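Local structure of defective in germ line development protein 3, isoform a (Caenorhabditis elegans, 3N89) at residues V30-E35 with L259-C264; F80-T85 with T191-Y196; G291-M296 with S317-E322. The protein probably binds RNA through a globular platform of four KH domains and probably acts in germ-line development. One frame throughout, in Å; residues are numbered along the deposited sequence.

Interaction 1 (V30-E35 with L259-C264)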
# COMPACT_ATOMS: atom_id res chain seq x y z
N VAL A 30 -16.07 2.87 -9.75
CA VAL A 30 -14.65 3.06 -9.96
C VAL A 30 -13.79 1.94 -9.42
O VAL A 30 -14.25 1.13 -8.61
CB VAL A 30 -14.18 4.38 -9.29
CG1 VAL A 30 -15.14 5.52 -9.64
CG2 VAL A 30 -14.11 4.20 -7.79
N THR A 31 -12.54 1.91 -9.87
CA THR A 31 -11.56 0.92 -9.41
C THR A 31 -10.44 1.66 -8.66
O THR A 31 -9.94 2.68 -9.14
CB THR A 31 -10.90 0.17 -10.59
OG1 THR A 31 -11.87 -0.68 -11.22
CG2 THR A 31 -9.73 -0.68 -10.08
N LEU A 32 -10.07 1.16 -7.49
CA LEU A 32 -8.99 1.77 -6.73
C LEU A 32 -7.75 0.87 -6.88
O LEU A 32 -7.87 -0.36 -6.93
CB LEU A 32 -9.36 1.91 -5.25
CG LEU A 32 -8.28 2.52 -4.35
CD1 LEU A 32 -7.88 3.90 -4.86
CD2 LEU A 32 -8.80 2.61 -2.92
N ASN A 33 -6.58 1.48 -6.97
CA ASN A 33 -5.33 0.73 -7.13
C ASN A 33 -4.39 1.02 -5.99
O ASN A 33 -4.14 2.18 -5.65
CB ASN A 33 -4.65 1.11 -8.44
CG ASN A 33 -5.54 0.93 -9.65
OD1 ASN A 33 -5.99 -0.18 -9.94
ND2 ASN A 33 -5.81 2.03 -10.35
N MET A 34 -3.86 -0.04 -5.39
CA MET A 34 -2.93 0.12 -4.28
C MET A 34 -1.84 -0.93 -4.39
O MET A 34 -1.98 -1.91 -5.12
CB MET A 34 -3.67 -0.03 -2.95
CG MET A 34 -4.65 1.09 -2.63
SD MET A 34 -5.74 0.65 -1.26
CE MET A 34 -4.55 0.60 0.11
N GLU A 35 -0.75 -0.72 -3.67
CA GLU A 35 0.36 -1.64 -3.67
C GLU A 35 0.36 -2.46 -2.38
O GLU A 35 0.27 -1.91 -1.28
CB GLU A 35 1.68 -0.88 -3.81
CG GLU A 35 2.20 -0.80 -5.25
CD GLU A 35 1.26 -0.10 -6.21
OE1 GLU A 35 1.56 -0.09 -7.42
OE2 GLU A 35 0.23 0.45 -5.77
N LEU A 259 3.65 4.97 -0.76
CA LEU A 259 3.16 4.11 -1.83
C LEU A 259 2.15 4.86 -2.68
O LEU A 259 1.26 5.53 -2.15
CB LEU A 259 2.48 2.87 -1.24
CG LEU A 259 3.39 1.76 -0.73
CD1 LEU A 259 2.56 0.72 -0.03
CD2 LEU A 259 4.16 1.14 -1.91
N PRO A 260 2.27 4.77 -4.02
CA PRO A 260 1.35 5.46 -4.92
C PRO A 260 -0.05 4.85 -4.86
O PRO A 260 -0.22 3.69 -4.49
CB PRO A 260 2.00 5.28 -6.28
CG PRO A 260 2.64 3.94 -6.17
CD PRO A 260 3.28 4.01 -4.79
N ILE A 261 -1.05 5.64 -5.24
CA ILE A 261 -2.43 5.20 -5.22
C ILE A 261 -3.15 5.90 -6.38
O ILE A 261 -2.76 7.00 -6.76
CB ILE A 261 -3.10 5.61 -3.87
CG1 ILE A 261 -4.36 4.79 -3.63
CG2 ILE A 261 -3.45 7.10 -3.87
CD1 ILE A 261 -4.85 4.89 -2.20
N SER A 262 -4.17 5.26 -6.93
CA SER A 262 -4.90 5.87 -8.04
C SER A 262 -6.29 5.28 -8.15
O SER A 262 -6.51 4.14 -7.75
CB SER A 262 -4.16 5.66 -9.36
OG SER A 262 -4.25 4.31 -9.77
N MET A 263 -7.21 6.05 -8.70
CA MET A 263 -8.59 5.60 -8.86
C MET A 263 -9.06 5.88 -10.28
O MET A 263 -8.98 7.02 -10.75
CB MET A 263 -9.47 6.34 -7.87
CG MET A 263 -10.87 5.81 -7.79
SD MET A 263 -11.74 6.67 -6.49
CE MET A 263 -12.08 8.22 -7.29
N CYS A 264 -9.54 4.85 -10.96
CA CYS A 264 -10.01 5.01 -12.33
C CYS A 264 -11.53 4.98 -12.46
O CYS A 264 -12.24 4.47 -11.58
CB CYS A 264 -9.39 3.92 -13.22
SG CYS A 264 -7.58 3.84 -13.16

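Interaction 2 (F80-T85 with T191-Y196)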
# COMPACT_ATOMS: atom_id res chain seq x y z
N PHE A 80 3.16 -3.20 -12.22
CA PHE A 80 2.00 -3.80 -11.54
C PHE A 80 2.35 -5.08 -10.77
O PHE A 80 1.46 -5.82 -10.36
CB PHE A 80 0.90 -4.12 -12.55
CG PHE A 80 0.49 -2.95 -13.40
CD1 PHE A 80 -0.02 -1.78 -12.82
CD2 PHE A 80 0.58 -3.02 -14.78
CE1 PHE A 80 -0.43 -0.71 -13.62
CE2 PHE A 80 0.18 -1.96 -15.58
CZ PHE A 80 -0.33 -0.80 -15.00
N ALA A 81 3.64 -5.34 -10.58
CA ALA A 81 4.09 -6.53 -9.87
C ALA A 81 3.32 -6.79 -8.57
O ALA A 81 3.00 -7.93 -8.25
CB ALA A 81 5.58 -6.40 -9.55
N GLN A 82 3.00 -5.73 -7.84
CA GLN A 82 2.29 -5.88 -6.57
C GLN A 82 1.07 -4.99 -6.43
O GLN A 82 0.74 -4.57 -5.33
CB GLN A 82 3.26 -5.59 -5.42
CG GLN A 82 4.47 -6.50 -5.41
CD GLN A 82 5.35 -6.31 -4.20
OE1 GLN A 82 5.91 -5.23 -4.00
NE2 GLN A 82 5.47 -7.35 -3.39
N GLN A 83 0.40 -4.72 -7.55
CA GLN A 83 -0.76 -3.85 -7.52
C GLN A 83 -2.07 -4.61 -7.41
O GLN A 83 -2.35 -5.52 -8.20
CB GLN A 83 -0.80 -2.98 -8.77
CG GLN A 83 -1.29 -1.56 -8.53
CD GLN A 83 -1.06 -0.67 -9.73
OE1 GLN A 83 -1.86 -0.64 -10.66
NE2 GLN A 83 0.06 0.04 -9.72
N VAL A 84 -2.85 -4.24 -6.40
CA VAL A 84 -4.14 -4.85 -6.15
C VAL A 84 -5.23 -3.84 -6.48
O VAL A 84 -5.13 -2.67 -6.13
CB VAL A 84 -4.27 -5.27 -4.68
CG1 VAL A 84 -5.72 -5.16 -4.22
CG2 VAL A 84 -3.78 -6.71 -4.53
N THR A 85 -6.27 -4.30 -7.16
CA THR A 85 -7.36 -3.41 -7.53
C THR A 85 -8.65 -3.75 -6.79
O THR A 85 -8.96 -4.92 -6.54
CB THR A 85 -7.64 -3.48 -9.03
OG1 THR A 85 -8.10 -4.79 -9.36
CG2 THR A 85 -6.38 -3.19 -9.82
N THR A 191 8.92 -5.14 0.80
CA THR A 191 9.09 -5.44 -0.61
C THR A 191 8.36 -4.41 -1.45
O THR A 191 7.13 -4.40 -1.51
CB THR A 191 8.53 -6.81 -0.99
OG1 THR A 191 7.19 -6.92 -0.49
CG2 THR A 191 9.39 -7.92 -0.42
N LEU A 192 9.13 -3.55 -2.10
CA LEU A 192 8.55 -2.52 -2.94
C LEU A 192 8.71 -2.98 -4.37
O LEU A 192 9.58 -3.80 -4.67
CB LEU A 192 9.31 -1.20 -2.75
CG LEU A 192 8.67 0.03 -3.39
CD1 LEU A 192 7.42 0.40 -2.61
CD2 LEU A 192 9.66 1.19 -3.39
N SER A 193 7.85 -2.49 -5.26
CA SER A 193 7.98 -2.83 -6.67
C SER A 193 9.09 -1.94 -7.20
O SER A 193 8.98 -0.71 -7.17
CB SER A 193 6.68 -2.55 -7.42
OG SER A 193 5.76 -3.61 -7.23
N THR A 194 10.18 -2.54 -7.67
CA THR A 194 11.31 -1.77 -8.18
C THR A 194 10.88 -0.53 -8.96
O THR A 194 11.41 0.56 -8.75
CB THR A 194 12.20 -2.63 -9.08
OG1 THR A 194 11.38 -3.29 -10.05
CG2 THR A 194 12.92 -3.68 -8.24
N TYR A 195 9.90 -0.69 -9.84
CA TYR A 195 9.40 0.41 -10.64
C TYR A 195 9.30 1.72 -9.89
O TYR A 195 9.72 2.77 -10.39
CB TYR A 195 8.00 0.08 -11.19
CG TYR A 195 7.51 1.06 -12.23
CD1 TYR A 195 7.62 0.77 -13.59
CD2 TYR A 195 6.93 2.29 -11.87
CE1 TYR A 195 7.18 1.65 -14.56
CE2 TYR A 195 6.48 3.19 -12.84
CZ TYR A 195 6.61 2.86 -14.19
OH TYR A 195 6.17 3.71 -15.18
N TYR A 196 8.75 1.66 -8.68
CA TYR A 196 8.53 2.85 -7.87
C TYR A 196 9.70 3.33 -7.02
O TYR A 196 9.59 4.33 -6.31
CB TYR A 196 7.30 2.64 -6.99
CG TYR A 196 6.07 2.26 -7.77
CD1 TYR A 196 5.52 0.99 -7.66
CD2 TYR A 196 5.45 3.17 -8.63
CE1 TYR A 196 4.38 0.63 -8.38
CE2 TYR A 196 4.31 2.82 -9.35
CZ TYR A 196 3.78 1.55 -9.21
OH TYR A 196 2.64 1.20 -9.90

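Interaction 3 (G291-M296 with S317-E322)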
# COMPACT_ATOMS: atom_id res chain seq x y z
N GLY A 291 -1.47 18.15 -4.89
CA GLY A 291 -0.71 16.98 -5.26
C GLY A 291 -1.45 15.90 -6.02
O GLY A 291 -0.86 14.88 -6.38
N ILE A 292 -2.74 16.10 -6.28
CA ILE A 292 -3.49 15.09 -7.02
C ILE A 292 -3.37 15.34 -8.52
O ILE A 292 -3.37 16.49 -8.97
CB ILE A 292 -4.99 15.08 -6.64
CG1 ILE A 292 -5.17 15.03 -5.12
CG2 ILE A 292 -5.66 13.87 -7.27
CD1 ILE A 292 -4.49 13.86 -4.45
N ILE A 293 -3.27 14.27 -9.29
CA ILE A 293 -3.17 14.39 -10.74
C ILE A 293 -4.37 13.76 -11.44
O ILE A 293 -4.62 12.55 -11.34
CB ILE A 293 -1.89 13.71 -11.27
CG1 ILE A 293 -0.64 14.38 -10.69
CG2 ILE A 293 -1.87 13.78 -12.79
CD1 ILE A 293 0.67 13.72 -11.07
N LEU A 294 -5.11 14.59 -12.16
CA LEU A 294 -6.28 14.13 -12.91
C LEU A 294 -5.88 13.94 -14.38
O LEU A 294 -5.45 14.87 -15.04
CB LEU A 294 -7.41 15.15 -12.81
CG LEU A 294 -8.69 14.91 -13.60
CD1 LEU A 294 -9.36 13.60 -13.17
CD2 LEU A 294 -9.63 16.09 -13.38
N LYS A 295 -6.01 12.71 -14.87
CA LYS A 295 -5.68 12.40 -16.25
C LYS A 295 -6.94 11.96 -16.98
O LYS A 295 -7.65 11.07 -16.53
CB LYS A 295 -4.65 11.27 -16.32
CG LYS A 295 -4.39 10.78 -17.74
CD LYS A 295 -3.25 9.77 -17.79
CE LYS A 295 -2.96 9.37 -19.22
NZ LYS A 295 -1.65 8.66 -19.35
N MET A 296 -7.23 12.61 -18.11
CA MET A 296 -8.41 12.27 -18.88
C MET A 296 -8.02 11.87 -20.29
O MET A 296 -7.38 12.64 -21.00
CB MET A 296 -9.38 13.45 -18.93
CG MET A 296 -9.77 13.95 -17.56
SD MET A 296 -11.46 14.55 -17.45
CE MET A 296 -12.29 13.06 -16.89
N SER A 317 -8.59 9.28 -14.43
CA SER A 317 -7.69 8.58 -13.53
C SER A 317 -7.11 9.63 -12.58
O SER A 317 -6.61 10.67 -13.03
CB SER A 317 -6.57 7.91 -14.32
OG SER A 317 -5.55 7.41 -13.47
N LEU A 318 -7.19 9.38 -11.29
CA LEU A 318 -6.66 10.30 -10.29
C LEU A 318 -5.51 9.61 -9.57
O LEU A 318 -5.65 8.48 -9.13
CB LEU A 318 -7.75 10.68 -9.27
CG LEU A 318 -8.86 11.61 -9.78
CD1 LEU A 318 -9.61 10.93 -10.90
CD2 LEU A 318 -9.84 11.94 -8.65
N ARG A 319 -4.37 10.29 -9.49
CA ARG A 319 -3.22 9.71 -8.81
C ARG A 319 -2.75 10.59 -7.66
O ARG A 319 -3.19 11.73 -7.51
CB ARG A 319 -2.05 9.49 -9.78
CG ARG A 319 -2.36 8.66 -11.02
CD ARG A 319 -2.77 9.55 -12.18
NE ARG A 319 -2.91 8.79 -13.42
CZ ARG A 319 -1.91 8.18 -14.04
NH1 ARG A 319 -0.68 8.25 -13.53
NH2 ARG A 319 -2.13 7.51 -15.15
N SER A 320 -1.85 10.04 -6.85
CA SER A 320 -1.29 10.72 -5.69
C SER A 320 -0.70 9.64 -4.81
O SER A 320 -0.84 8.45 -5.11
CB SER A 320 -2.39 11.46 -4.93
OG SER A 320 -1.84 12.39 -4.00
N LYS A 321 -0.03 10.03 -3.73
CA LYS A 321 0.54 9.04 -2.81
C LYS A 321 -0.52 8.72 -1.76
O LYS A 321 -1.28 9.60 -1.36
CB LYS A 321 1.82 9.57 -2.16
CG LYS A 321 2.98 9.69 -3.15
CD LYS A 321 4.25 10.19 -2.49
CE LYS A 321 5.42 10.16 -3.47
NZ LYS A 321 5.64 8.78 -4.04
N GLU A 322 -0.58 7.45 -1.34
CA GLU A 322 -1.56 6.99 -0.36
C GLU A 322 -1.91 7.97 0.75
O GLU A 322 -3.07 8.35 0.90
CB GLU A 322 -1.11 5.67 0.28
CG GLU A 322 -2.10 4.52 0.03
CD GLU A 322 -2.00 3.41 1.06
OE1 GLU A 322 -0.88 2.91 1.30
OE2 GLU A 322 -3.05 3.04 1.62

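Interaction 1 (V30-E35 with L259-C264)
Asn33 and Ser262 reach each other through their first torsions: CG of Asn33 stands beside its backbone N, anti to the carbonyl carbon (chi1 -55°), while OG of Ser262 lies between N and the carbonyl carbon (chi1 72°). The two strands that carry them run antiparallel at 166° and merge the first and fourth KH domains into one continuous beta sheet. ND2 of Asn33 donates to OG of Ser262 at 2.8 Å, and the hydroxyl oxygen sits in the amide plane, so the amide hydrogen is aimed at it. The backbones of the same two residues repeat the pairing: Asn33 N to Ser262 O is 2.8 Å, and the return bond from Ser262 N to Asn33 O is weak at 3.3 Å. Thr31 and Cys264 form the next hydrogen-bonded pair, with Cys264 N 2.9 Å from Thr31 O and Thr31 N 3.1 Å from Cys264 O. The hydroxyl of Thr31 turns to Thr87 on strand 83-87. On the other face, that of Leu32 and Met263, the contact is apolar and backed by helices 90-102 and 325-335. CD1 of Leu32 lies 3.8 Å from CG1 of Ile261, the two chains slanting across one another. Met34 instead runs beside Ile261, pointing the same way, with its CG 3.8 Å from CD1 of Ile261. At the far end Val30 CG2 rests 3.6 Å from CG of Met263.

Interaction 2 (F80-T85 with T191-Y196)
Ala81 opens the contact with its CB directed at strand 186-193, 3.6 Å from OG of Ser193. This is where a loop of the first KH domain, leading into strand 83-87, meets the third KH domain. Gln82 follows and spans the interface. Its chi1 (-59°) sets CG beside the backbone N, 3.7 Å from Ser193 OG; beyond it the extended chain carries the amide to Thr191, crossing that side chain at about a right angle. An alanine in place of Gln82 would keep CB near Ser193 but would probably leave Thr191 without its amide neighbour and open a gap between loop and strand. The end of Gln83 reaches Tyr196. Its NE2 lies at the ring edge, near the ring plane and 2.8 Å from Tyr196 OH, yet the angle is poor for a bond. The amide and ring planes are 31° apart, and NE2 donates instead to OE1 of Glu35, while the tyrosine hydroxyl has a weak hydrogen bond with Pro79 O. With only 254 Å² buried, and the hydrogen bond of Gln83 and the weak one of Tyr196 directed outside the pair, the chemistry is consistent with a polar junction held partly by neighbours such as Glu35.

Interaction 3 (G291-M296 with S317-E322)
Leu294 and Leu318 lie side by side and point the same way, their CD1 atoms 3.5 Å apart. CG of Leu294 is anti to its backbone N (chi1 176°), and its CD1 branch leans across to the neighbouring strand. The two leucines form a non-hydrogen-bonded pair between strands that run antiparallel at 154°. Ile292 extends this apolar row, with CG2 4.3 Å from CB of Leu318 and CD1 against Ser320, and helix 325-335 packs on both Ile292 and Leu318. The backbone pairs on either side of the leucines supply the ladder: Ile293 N to Arg319 O is 3.1 Å, Arg319 N to Ile293 O is 2.9 Å, and Lys295 N to Ser317 O is 2.8 Å.

The opposite face, carrying Ile293, Lys295, Ser317 and Arg319, is arranged quite differently. Lys295 is extended, whereas Arg319 bends at chi2 (92°), and the two long chains slant across each other so that CD of Lys295 comes 3.7 Å from NH2 of Arg319. Their charged ends are also close, NZ of Lys295 being 4.4 Å from that NH2, an approach of like charges that would probably be costly without other partners. Arg319 has such partners: NE donates to Ser317 OG at 3.0 Å from its own strand, with the oxygen tilted from the guanidinium plane, and NH1 bonds to the carbonyl of Met369.

Strands 293-301 and 311-321 form a beta hairpin of the fourth KH domain. Strand 311-321 lies between 293-301 and 260-268, and helix 325-335 follows it, a strand order and closing helix consistent with the type I KH fold.

In the fold
From the N terminus, strand 29-35 supplies the first half of interaction 1, which closes only when the chain returns at 259-264, more than two hundred residues later. Interaction 2 is nested inside that long loop: residues 80-85, entering the strand beside 29-35, meet 191-196 of the third KH domain. The two touch through Glu35 and Gln83. Interaction 3 comes afterwards in series and closes a short hairpin loop within the fourth domain. Strand 311-321 pairs with 260-268, so interactions 1 and 3 continue one sheet across the first and fourth domains, while interaction 2 ties that sheet to the C-terminal end of strand 186-193, an inner strand of the second sheet; its centre lies about 17 Å from that of interaction 3.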